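PDB 1P9H: adhesin YadA from Yersinia enterocolitica, which binds collagen as a trimeric outer membrane adhesin, promotes attachment to and invasion of eukaryotic cells, and protects the bacterium from complement and phagocytosis. Local coordinates for residues P17-D29 against L48-A62; A62-V74 against G77-G89. All coordinates share one frame; numbering follows the deposited sequence. Where two conformers were deposited one is given.

Interaction 1: residues P17-D29 against L48-A62; sequences PNLTAVQISPNAD and LNASAKGIHSIAIGA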
loop_
_atom_site.group_PDB
_atom_site.type_symbol
_atom_site.label_atom_id
_atom_site.label_comp_id
_atom_site.label_asym_id
_atom_site.label_seq_id
_atom_site.Cartn_x
_atom_site.Cartn_y
_atom_site.Cartn_z
ATOM N N PRO A 17 30.477 -17.772 -16.692
ATOM C CA PRO A 17 29.633 -17.168 -15.637
ATOM C C PRO A 17 28.153 -17.324 -15.972
ATOM O O PRO A 17 27.741 -17.105 -17.111
ATOM C CB PRO A 17 30.008 -15.696 -15.556
ATOM C CG PRO A 17 31.430 -15.712 -16.117
ATOM C CD PRO A 17 31.389 -16.754 -17.241
ATOM N N ASN A 18 27.359 -17.708 -14.977
ATOM C CA ASN A 18 25.926 -17.883 -15.170
ATOM C C ASN A 18 25.205 -16.631 -14.683
ATOM O O ASN A 18 25.086 -16.397 -13.479
ATOM C CB ASN A 18 25.433 -19.112 -14.401
ATOM C CG ASN A 18 23.978 -19.431 -14.680
ATOM O OD1 ASN A 18 23.569 -19.558 -15.835
ATOM N ND2 ASN A 18 23.188 -19.569 -13.622
ATOM N N LEU A 19 24.731 -15.826 -15.627
ATOM C CA LEU A 19 24.036 -14.587 -15.301
ATOM C C LEU A 19 22.565 -14.817 -14.972
ATOM O O LEU A 19 21.763 -15.141 -15.851
ATOM C CB LEU A 19 24.157 -13.602 -16.468
ATOM C CG LEU A 19 25.569 -13.392 -17.024
ATOM C CD1 LEU A 19 25.518 -12.391 -18.165
ATOM C CD2 LEU A 19 26.498 -12.903 -15.923
ATOM N N THR A 20 22.215 -14.647 -13.699
ATOM C CA THR A 20 20.840 -14.830 -13.253
ATOM C C THR A 20 20.334 -13.606 -12.500
ATOM O O THR A 20 19.131 -13.448 -12.297
ATOM C CB THR A 20 20.709 -16.038 -12.305
ATOM O OG1 THR A 20 21.523 -15.823 -11.144
ATOM C CG2 THR A 20 21.147 -17.320 -13.004
ATOM N N ALA A 21 21.253 -12.736 -12.094
ATOM C CA ALA A 21 20.879 -11.549 -11.338
ATOM C C ALA A 21 21.097 -10.249 -12.093
ATOM O O ALA A 21 21.784 -10.212 -13.111
ATOM C CB ALA A 21 21.659 -11.514 -10.025
ATOM N N VAL A 22 20.484 -9.182 -11.591
ATOM C CA VAL A 22 20.641 -7.860 -12.177
ATOM C C VAL A 22 21.284 -6.986 -11.114
ATOM O O VAL A 22 20.737 -6.812 -10.023
ATOM C CB VAL A 22 19.289 -7.225 -12.578
ATOM C CG1 VAL A 22 19.504 -5.763 -12.981
ATOM C CG2 VAL A 22 18.669 -8.006 -13.733
ATOM N N GLN A 23 22.458 -6.455 -11.429
ATOM C CA GLN A 23 23.177 -5.597 -10.502
ATOM C C GLN A 23 23.535 -4.334 -11.259
ATOM O O GLN A 23 24.290 -4.378 -12.231
ATOM C CB GLN A 23 24.437 -6.303 -10.000
ATOM C CG GLN A 23 25.238 -5.527 -8.969
ATOM C CD GLN A 23 26.410 -6.334 -8.442
ATOM O OE1 GLN A 23 26.228 -7.317 -7.722
ATOM N NE2 GLN A 23 27.621 -5.931 -8.812
ATOM N N ILE A 24 22.979 -3.210 -10.825
ATOM C CA ILE A 24 23.241 -1.947 -11.495
ATOM C C ILE A 24 23.787 -0.899 -10.540
ATOM O O ILE A 24 23.048 -0.310 -9.748
ATOM C CB ILE A 24 21.962 -1.402 -12.165
ATOM C CG1 ILE A 24 21.406 -2.446 -13.141
ATOM C CG2 ILE A 24 22.272 -0.103 -12.900
ATOM C CD1 ILE A 24 20.075 -2.074 -13.757
ATOM N N SER A 25 25.097 -0.688 -10.610
ATOM C CA SER A 25 25.766 0.303 -9.779
ATOM C C SER A 25 25.630 1.664 -10.461
ATOM O O SER A 25 25.251 1.738 -11.632
ATOM C CB SER A 25 27.247 -0.060 -9.623
ATOM O OG SER A 25 27.399 -1.294 -8.942
ATOM N N PRO A 26 25.928 2.758 -9.740
ATOM C CA PRO A 26 25.824 4.099 -10.323
ATOM C C PRO A 26 26.491 4.176 -11.692
ATOM O O PRO A 26 27.615 3.702 -11.871
ATOM C CB PRO A 26 26.514 4.972 -9.282
ATOM C CG PRO A 26 26.101 4.310 -8.004
ATOM C CD PRO A 26 26.301 2.837 -8.315
ATOM N N ASN A 27 25.794 4.772 -12.653
ATOM C CA ASN A 27 26.313 4.893 -14.011
ATOM C C ASN A 27 26.248 6.326 -14.519
ATOM O O ASN A 27 26.445 6.575 -15.709
ATOM C CB ASN A 27 25.512 3.991 -14.954
ATOM C CG ASN A 27 24.124 4.537 -15.240
ATOM O OD1 ASN A 27 23.526 5.203 -14.398
ATOM N ND2 ASN A 27 23.603 4.252 -16.430
ATOM N N ALA A 28 25.979 7.272 -13.624
ATOM C CA ALA A 28 25.878 8.664 -14.036
ATOM C C ALA A 28 26.251 9.667 -12.956
ATOM O O ALA A 28 26.109 9.404 -11.762
ATOM C CB ALA A 28 24.461 8.947 -14.528
ATOM N N ASP A 29 26.741 10.821 -13.397
ATOM C CA ASP A 29 27.099 11.906 -12.499
ATOM C C ASP A 29 25.957 12.899 -12.674
ATOM O O ASP A 29 25.816 13.511 -13.733
ATOM C CB ASP A 29 28.420 12.554 -12.924
ATOM C CG ASP A 29 28.882 13.625 -11.953
ATOM O OD1 ASP A 29 28.062 14.500 -11.596
ATOM O OD2 ASP A 29 30.065 13.597 -11.550
ATOM N N LEU A 48 30.474 2.585 -3.992
ATOM C CA LEU A 48 29.030 2.743 -4.123
ATOM C C LEU A 48 28.405 1.627 -4.952
ATOM O O LEU A 48 27.249 1.723 -5.360
ATOM C CB LEU A 48 28.701 4.088 -4.772
ATOM C CG LEU A 48 29.190 5.355 -4.067
ATOM C CD1 LEU A 48 28.701 6.570 -4.837
ATOM C CD2 LEU A 48 28.679 5.390 -2.635
ATOM N N ASN A 49 29.167 0.571 -5.202
ATOM C CA ASN A 49 28.664 -0.544 -5.994
ATOM C C ASN A 49 27.421 -1.195 -5.400
ATOM O O ASN A 49 27.284 -1.313 -4.181
ATOM C CB ASN A 49 29.743 -1.617 -6.162
ATOM C CG ASN A 49 30.750 -1.275 -7.243
ATOM O OD1 ASN A 49 31.661 -2.055 -7.521
ATOM N ND2 ASN A 49 30.592 -0.112 -7.859
ATOM N N ALA A 50 26.516 -1.608 -6.282
ATOM C CA ALA A 50 25.300 -2.295 -5.875
ATOM C C ALA A 50 25.719 -3.749 -5.723
ATOM O O ALA A 50 26.740 -4.163 -6.277
ATOM C CB ALA A 50 24.233 -2.159 -6.950
ATOM N N SER A 51 24.940 -4.524 -4.981
ATOM C CA SER A 51 25.272 -5.921 -4.757
ATOM C C SER A 51 24.060 -6.846 -4.813
ATOM O O SER A 51 23.212 -6.829 -3.922
ATOM C CB SER A 51 25.965 -6.069 -3.397
ATOM O OG SER A 51 26.287 -7.421 -3.124
ATOM N N ALA A 52 23.984 -7.644 -5.875
ATOM C CA ALA A 52 22.906 -8.611 -6.048
ATOM C C ALA A 52 23.529 -9.966 -5.721
ATOM O O ALA A 52 24.116 -10.615 -6.588
ATOM C CB ALA A 52 22.402 -8.587 -7.487
ATOM N N LYS A 53 23.407 -10.383 -4.463
ATOM C CA LYS A 53 23.997 -11.637 -3.996
ATOM C C LYS A 53 23.153 -12.892 -4.157
ATOM O O LYS A 53 23.668 -14.008 -4.063
ATOM C CB LYS A 53 24.383 -11.511 -2.523
ATOM C CG LYS A 53 25.411 -10.440 -2.223
ATOM C CD LYS A 53 25.761 -10.453 -0.745
ATOM C CE LYS A 53 26.815 -9.421 -0.403
ATOM N NZ LYS A 53 27.196 -9.513 1.036
ATOM N N GLY A 54 21.859 -12.725 -4.386
ATOM C CA GLY A 54 21.012 -13.890 -4.528
ATOM C C GLY A 54 20.737 -14.263 -5.965
ATOM O O GLY A 54 20.768 -13.411 -6.856
ATOM N N ILE A 55 20.478 -15.544 -6.201
ATOM C CA ILE A 55 20.170 -16.010 -7.543
ATOM C C ILE A 55 18.872 -15.324 -7.958
ATOM O O ILE A 55 17.908 -15.305 -7.192
ATOM C CB ILE A 55 19.962 -17.538 -7.570
ATOM C CG1 ILE A 55 21.215 -18.241 -7.044
ATOM C CG2 ILE A 55 19.648 -17.998 -8.989
ATOM C CD1 ILE A 55 21.086 -19.747 -6.954
ATOM N N HIS A 56 18.855 -14.751 -9.157
ATOM C CA HIS A 56 17.673 -14.063 -9.672
ATOM C C HIS A 56 17.366 -12.759 -8.939
ATOM O O HIS A 56 16.319 -12.156 -9.170
ATOM C CB HIS A 56 16.449 -14.982 -9.598
ATOM C CG HIS A 56 16.583 -16.234 -10.406
ATOM N ND1 HIS A 56 15.951 -17.410 -10.062
ATOM C CD2 HIS A 56 17.261 -16.491 -11.550
ATOM C CE1 HIS A 56 16.234 -18.338 -10.958
ATOM N NE2 HIS A 56 17.027 -17.806 -11.872
ATOM N N SER A 57 18.266 -12.316 -8.064
ATOM C CA SER A 57 18.028 -11.079 -7.326
ATOM C C SER A 57 18.297 -9.852 -8.191
ATOM O O SER A 57 18.898 -9.950 -9.262
ATOM C CB SER A 57 18.884 -11.021 -6.052
ATOM O OG SER A 57 20.265 -10.892 -6.344
ATOM N N ILE A 58 17.832 -8.701 -7.715
ATOM C CA ILE A 58 17.987 -7.436 -8.420
ATOM C C ILE A 58 18.402 -6.354 -7.426
ATOM O O ILE A 58 17.725 -6.136 -6.420
ATOM C CB ILE A 58 16.651 -7.012 -9.078
ATOM C CG1 ILE A 58 16.223 -8.052 -10.114
ATOM C CG2 ILE A 58 16.791 -5.632 -9.723
ATOM C CD1 ILE A 58 14.822 -7.828 -10.649
ATOM N N ALA A 59 19.520 -5.688 -7.702
ATOM C CA ALA A 59 20.010 -4.614 -6.842
ATOM C C ALA A 59 20.374 -3.444 -7.742
ATOM O O ALA A 59 21.255 -3.562 -8.595
ATOM C CB ALA A 59 21.229 -5.075 -6.049
ATOM N N ILE A 60 19.689 -2.322 -7.547
ATOM C CA ILE A 60 19.907 -1.130 -8.357
ATOM C C ILE A 60 20.079 0.112 -7.488
ATOM O O ILE A 60 19.233 0.408 -6.646
ATOM C CB ILE A 60 18.708 -0.897 -9.309
ATOM C CG1 ILE A 60 18.502 -2.126 -10.201
ATOM C CG2 ILE A 60 18.938 0.358 -10.155
ATOM C CD1 ILE A 60 17.267 -2.032 -11.082
ATOM N N GLY A 61 21.174 0.839 -7.704
ATOM C CA GLY A 61 21.430 2.054 -6.949
ATOM C C GLY A 61 22.688 2.023 -6.103
ATOM O O GLY A 61 23.227 0.959 -5.799
ATOM N N ALA A 62 23.161 3.206 -5.723
ATOM C CA ALA A 62 24.355 3.312 -4.897
ATOM C C ALA A 62 24.210 2.481 -3.625
ATOM O O ALA A 62 23.254 2.650 -2.872
ATOM C CB ALA A 62 24.611 4.770 -4.534
HETATM O O HOH W 1 17.106 -11.365 -12.039
HETATM O O HOH W 2 26.260 -10.043 -8.156
#
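Val22 and Ile24 bond through their backbones to strand 58-60 and the residues flanking it, in parallel register. Val22 N donates to Ser57 O at 2.9 Å, and Ala59 N returns a bond to Val22 O. Ile24 N then donates to Ala59 O at 2.8 Å, and Gly61 N reaches Ile24 O. The axes of strands 22-24 and 58-60 approach to 4.8 Å.

Two side chains of 17-29 bond to the backbone at and before strand 51-52. The Gln23 chain is extended to CD, with CG anti to the backbone N (chi1 -177°), and this brings the amide to Ala50-Ala52. The final turn (chi3 -69°) points OE1 at Ala52 N, 2.9 Å away. The donor is tilted 25° from the amide carbonyl plane. A water joins OE1 to Ala52 O. Ser25 OG accepts from Ala50 N at 2.8 Å. Gln23 NE2 and Ser25 OG also bond Glu35 of the second subunit.

This is the N-terminal end of the left-handed parallel beta-roll that forms the collagen-binding head. Strand 22-24 is the outermost strand of its sheet within the chain.

Ile24 and Ile60 lie side by side and point the same way, with their CD1 atoms 3.9 Å apart. Ile24 also packs on Ile24 of the third subunit. Ala21 CB meets Ala52 CB of the neighbouring sheet at 3.9 Å. Pro26 CG rests on Ala62 CB at 3.8 Å. Thr20 CB approaches His56 CD2 obliquely.

Interaction 2: residues A62-V74 against G77-G89; sequences ATAEAAKGAAVAV and GSIATGVNSVAIG
Val72 and Val74 are joined to strand 86-88 and its flanking residues by backbone hydrogen bonds. Val72 N donates to Ser85 O and Ala87 N to Val72 O, both at 2.8 Å. Val74 N then donates to Ala87 O, and Gly89 N to Val74 O. In the second sheet, Ala80 N binds Glu65 O at 2.9 Å and Ala67 N binds Ala80 O. Ala62 O takes Gly77 N at 2.8 Å. A water bridges Thr63 O and Ser78 O. At the turns, Asn84 N donates to Gly69 O.

Each segment thus gives one strand to each of two parallel sheets, as successive coils of the left-handed beta-roll do. Both coils make a type II turn, Lys68 to Ala71 and Gly82 to Ser85.

Between the sheets, Ala80 CB meets Ala71 CB at 3.9 Å and Ala73 CB at 4.1 Å. Ser78 OG also lies inside, against Ala64 CB and Ala73 CB. It sits between its own backbone N and carbonyl carbon (chi1 62°), and from there it bonds Gly75 O. On the other face of strand 72-74, Val74 CB packs on Ile88 CG1 at 3.9 Å. Ile88 also touches Ile88 of the third subunit. The extended Lys68 chain crosses Val83 at about a right angle, with its CD 3.8 Å from Val83 CG2.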
loop_
_atom_site.group_PDB
_atom_site.type_symbol
_atom_site.label_atom_id
_atom_site.label_comp_id
_atom_site.label_asym_id
_atom_site.label_seq_id
_atom_site.Cartn_x
_atom_site.Cartn_y
_atom_site.Cartn_z
ATOM N N ALA A 62 23.161 3.206 -5.723
ATOM C CA ALA A 62 24.355 3.312 -4.897
ATOM C C ALA A 62 24.210 2.481 -3.625
ATOM O O ALA A 62 23.254 2.650 -2.872
ATOM C CB ALA A 62 24.611 4.770 -4.534
ATOM N N THR A 63 25.165 1.564 -3.441
ATOM C CA THR A 63 25.267 0.625 -2.312
ATOM C C THR A 63 24.057 -0.265 -2.037
ATOM O O THR A 63 23.966 -0.893 -0.983
ATOM C CB THR A 63 25.652 1.342 -0.984
ATOM O OG1 THR A 63 24.626 2.264 -0.599
ATOM C CG2 THR A 63 26.973 2.082 -1.149
ATOM N N ALA A 64 23.149 -0.352 -3.002
ATOM C CA ALA A 64 21.936 -1.153 -2.847
ATOM C C ALA A 64 22.334 -2.626 -2.740
ATOM O O ALA A 64 23.276 -3.061 -3.403
ATOM C CB ALA A 64 21.014 -0.953 -4.042
ATOM N N GLU A 65 21.638 -3.391 -1.904
ATOM C CA GLU A 65 21.952 -4.810 -1.779
ATOM C C GLU A 65 20.732 -5.708 -1.639
ATOM O O GLU A 65 19.861 -5.470 -0.800
ATOM C CB GLU A 65 22.889 -5.085 -0.589
ATOM C CG GLU A 65 23.252 -6.578 -0.478
ATOM C CD GLU A 65 24.168 -6.911 0.688
ATOM O OE1 GLU A 65 25.166 -6.197 0.890
ATOM O OE2 GLU A 65 23.893 -7.908 1.390
ATOM N N ALA A 66 20.680 -6.733 -2.485
ATOM C CA ALA A 66 19.626 -7.745 -2.458
ATOM C C ALA A 66 20.444 -8.965 -2.046
ATOM O O ALA A 66 21.179 -9.529 -2.855
ATOM C CB ALA A 66 19.027 -7.935 -3.850
ATOM N N ALA A 67 20.314 -9.359 -0.783
ATOM C CA ALA A 67 21.109 -10.446 -0.217
ATOM C C ALA A 67 20.759 -11.894 -0.512
ATOM O O ALA A 67 21.651 -12.745 -0.554
ATOM C CB ALA A 67 21.204 -10.255 1.296
ATOM N N LYS A 68 19.483 -12.195 -0.709
ATOM C CA LYS A 68 19.102 -13.577 -0.946
ATOM C C LYS A 68 18.289 -13.820 -2.204
ATOM O O LYS A 68 17.998 -12.895 -2.968
ATOM C CB LYS A 68 18.365 -14.119 0.285
ATOM C CG LYS A 68 19.236 -14.140 1.542
ATOM C CD LYS A 68 18.527 -14.763 2.731
ATOM C CE LYS A 68 19.456 -14.825 3.938
ATOM N NZ LYS A 68 18.811 -15.466 5.117
ATOM N N GLY A 69 17.940 -15.086 -2.412
ATOM C CA GLY A 69 17.185 -15.494 -3.578
ATOM C C GLY A 69 16.026 -14.620 -4.013
ATOM O O GLY A 69 15.109 -14.345 -3.240
ATOM N N ALA A 70 16.088 -14.187 -5.269
ATOM C CA ALA A 70 15.057 -13.376 -5.904
ATOM C C ALA A 70 14.692 -12.056 -5.228
ATOM O O ALA A 70 13.718 -11.416 -5.623
ATOM C CB ALA A 70 13.802 -14.220 -6.100
ATOM N N ALA A 71 15.463 -11.640 -4.227
ATOM C CA ALA A 71 15.179 -10.384 -3.538
ATOM C C ALA A 71 15.375 -9.199 -4.483
ATOM O O ALA A 71 16.130 -9.283 -5.452
ATOM C CB ALA A 71 16.078 -10.240 -2.315
ATOM N N VAL A 72 14.696 -8.094 -4.191
ATOM C CA VAL A 72 14.775 -6.895 -5.019
ATOM C C VAL A 72 15.058 -5.671 -4.159
ATOM O O VAL A 72 14.340 -5.405 -3.198
ATOM C CB VAL A 72 13.440 -6.663 -5.772
ATOM C CG1 VAL A 72 13.503 -5.371 -6.588
ATOM C CG2 VAL A 72 13.142 -7.850 -6.677
ATOM N N ALA A 73 16.107 -4.934 -4.507
ATOM C CA ALA A 73 16.466 -3.726 -3.776
ATOM C C ALA A 73 16.739 -2.616 -4.777
ATOM O O ALA A 73 17.648 -2.721 -5.597
ATOM C CB ALA A 73 17.705 -3.972 -2.914
ATOM N N VAL A 74 15.939 -1.561 -4.716
ATOM C CA VAL A 74 16.113 -0.425 -5.613
ATOM C C VAL A 74 16.123 0.849 -4.781
ATOM O O VAL A 74 15.150 1.158 -4.096
ATOM C CB VAL A 74 14.975 -0.341 -6.656
ATOM C CG1 VAL A 74 15.208 0.853 -7.581
ATOM C CG2 VAL A 74 14.914 -1.631 -7.465
ATOM N N GLY A 77 21.381 2.803 -0.811
ATOM C CA GLY A 77 21.420 2.232 0.522
ATOM C C GLY A 77 20.272 1.302 0.859
ATOM O O GLY A 77 20.103 0.929 2.022
ATOM N N SER A 78 19.477 0.922 -0.137
ATOM C CA SER A 78 18.358 0.019 0.112
ATOM C C SER A 78 18.893 -1.371 0.445
ATOM O O SER A 78 19.959 -1.768 -0.031
ATOM C CB SER A 78 17.431 -0.043 -1.108
ATOM O OG SER A 78 18.107 -0.547 -2.244
ATOM N N ILE A 79 18.151 -2.107 1.264
ATOM C CA ILE A 79 18.565 -3.440 1.686
ATOM C C ILE A 79 17.403 -4.419 1.703
ATOM O O ILE A 79 16.389 -4.164 2.344
ATOM C CB ILE A 79 19.147 -3.412 3.122
ATOM C CG1 ILE A 79 20.299 -2.409 3.209
ATOM C CG2 ILE A 79 19.621 -4.806 3.511
ATOM C CD1 ILE A 79 20.772 -2.132 4.632
ATOM N N ALA A 80 17.556 -5.531 0.992
ATOM C CA ALA A 80 16.553 -6.593 0.964
ATOM C C ALA A 80 17.345 -7.796 1.458
ATOM O O ALA A 80 18.076 -8.425 0.693
ATOM C CB ALA A 80 16.052 -6.823 -0.457
ATOM N N THR A 81 17.188 -8.094 2.746
ATOM C CA THR A 81 17.904 -9.180 3.407
ATOM C C THR A 81 17.245 -10.553 3.297
ATOM O O THR A 81 17.924 -11.578 3.356
ATOM C CB THR A 81 18.086 -8.862 4.911
ATOM O OG1 THR A 81 18.561 -7.521 5.067
ATOM C CG2 THR A 81 19.084 -9.815 5.543
ATOM N N GLY A 82 15.926 -10.571 3.142
ATOM C CA GLY A 82 15.203 -11.826 3.056
ATOM C C GLY A 82 14.973 -12.451 1.700
ATOM O O GLY A 82 15.019 -11.787 0.664
ATOM N N VAL A 83 14.736 -13.758 1.716
ATOM C CA VAL A 83 14.447 -14.490 0.497
ATOM C C VAL A 83 13.154 -13.877 -0.038
ATOM O O VAL A 83 12.204 -13.664 0.720
ATOM C CB VAL A 83 14.216 -15.984 0.793
ATOM C CG1 VAL A 83 13.788 -16.714 -0.473
ATOM C CG2 VAL A 83 15.489 -16.597 1.358
ATOM N N ASN A 84 13.134 -13.573 -1.330
ATOM C CA ASN A 84 11.961 -12.987 -1.976
ATOM C C ASN A 84 11.501 -11.648 -1.408
ATOM O O ASN A 84 10.368 -11.243 -1.653
ATOM C CB ASN A 84 10.775 -13.956 -1.927
ATOM C CG ASN A 84 11.023 -15.225 -2.707
ATOM O OD1 ASN A 84 11.621 -15.198 -3.779
ATOM N ND2 ASN A 84 10.545 -16.347 -2.181
ATOM N N SER A 85 12.353 -10.964 -0.651
ATOM C CA SER A 85 11.961 -9.675 -0.090
ATOM C C SER A 85 12.117 -8.563 -1.123
ATOM O O SER A 85 12.868 -8.697 -2.092
ATOM C CB SER A 85 12.776 -9.351 1.166
ATOM O OG SER A 85 14.159 -9.249 0.887
ATOM N N VAL A 86 11.399 -7.466 -0.910
ATOM C CA VAL A 86 11.426 -6.336 -1.829
ATOM C C VAL A 86 11.551 -5.031 -1.054
ATOM O O VAL A 86 10.738 -4.744 -0.177
ATOM C CB VAL A 86 10.132 -6.285 -2.671
ATOM C CG1 VAL A 86 10.195 -5.127 -3.658
ATOM C CG2 VAL A 86 9.934 -7.612 -3.411
ATOM N N ALA A 87 12.570 -4.245 -1.380
ATOM C CA ALA A 87 12.791 -2.965 -0.711
ATOM C C ALA A 87 13.092 -1.892 -1.744
ATOM O O ALA A 87 14.081 -1.984 -2.467
ATOM C CB ALA A 87 13.957 -3.082 0.266
ATOM N N ILE A 88 12.235 -0.880 -1.825
ATOM C CA ILE A 88 12.454 0.205 -2.771
ATOM C C ILE A 88 12.349 1.546 -2.067
ATOM O O ILE A 88 11.389 1.815 -1.341
ATOM C CB ILE A 88 11.462 0.149 -3.946
ATOM C CG1 ILE A 88 11.713 -1.131 -4.752
ATOM C CG2 ILE A 88 11.630 1.389 -4.836
ATOM C CD1 ILE A 88 10.909 -1.233 -6.036
ATOM N N GLY A 89 13.361 2.377 -2.291
ATOM C CA GLY A 89 13.418 3.686 -1.675
ATOM C C GLY A 89 14.771 3.837 -1.009
ATOM O O GLY A 89 15.378 2.839 -0.609
HETATM O O HOH W 3 22.400 -1.382 1.113
#

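In the fold
From the N terminus, strand 22-24 comes first. Interaction 1 closes the loop that runs through strands 28-29 and 34-35 and back to 48-62. Interaction 2 follows in series and closes a much shorter loop, with only two residues between its segments. Neither contact encloses the other; they meet at Ala62, which both share. Their centres are about 10 Å apart. Strand 58-60 neighbours strand 72-74 in one sheet, and strand 51-52 neighbours strand 65-66 in the other. Probable backbone bonds from Ala73 N to Ile58 O and from Ser51 N to Ala64 O continue both sheets between the contacts. Together they stack the N-terminal coils of the roll, and both contacts touch the second subunit of the trimer.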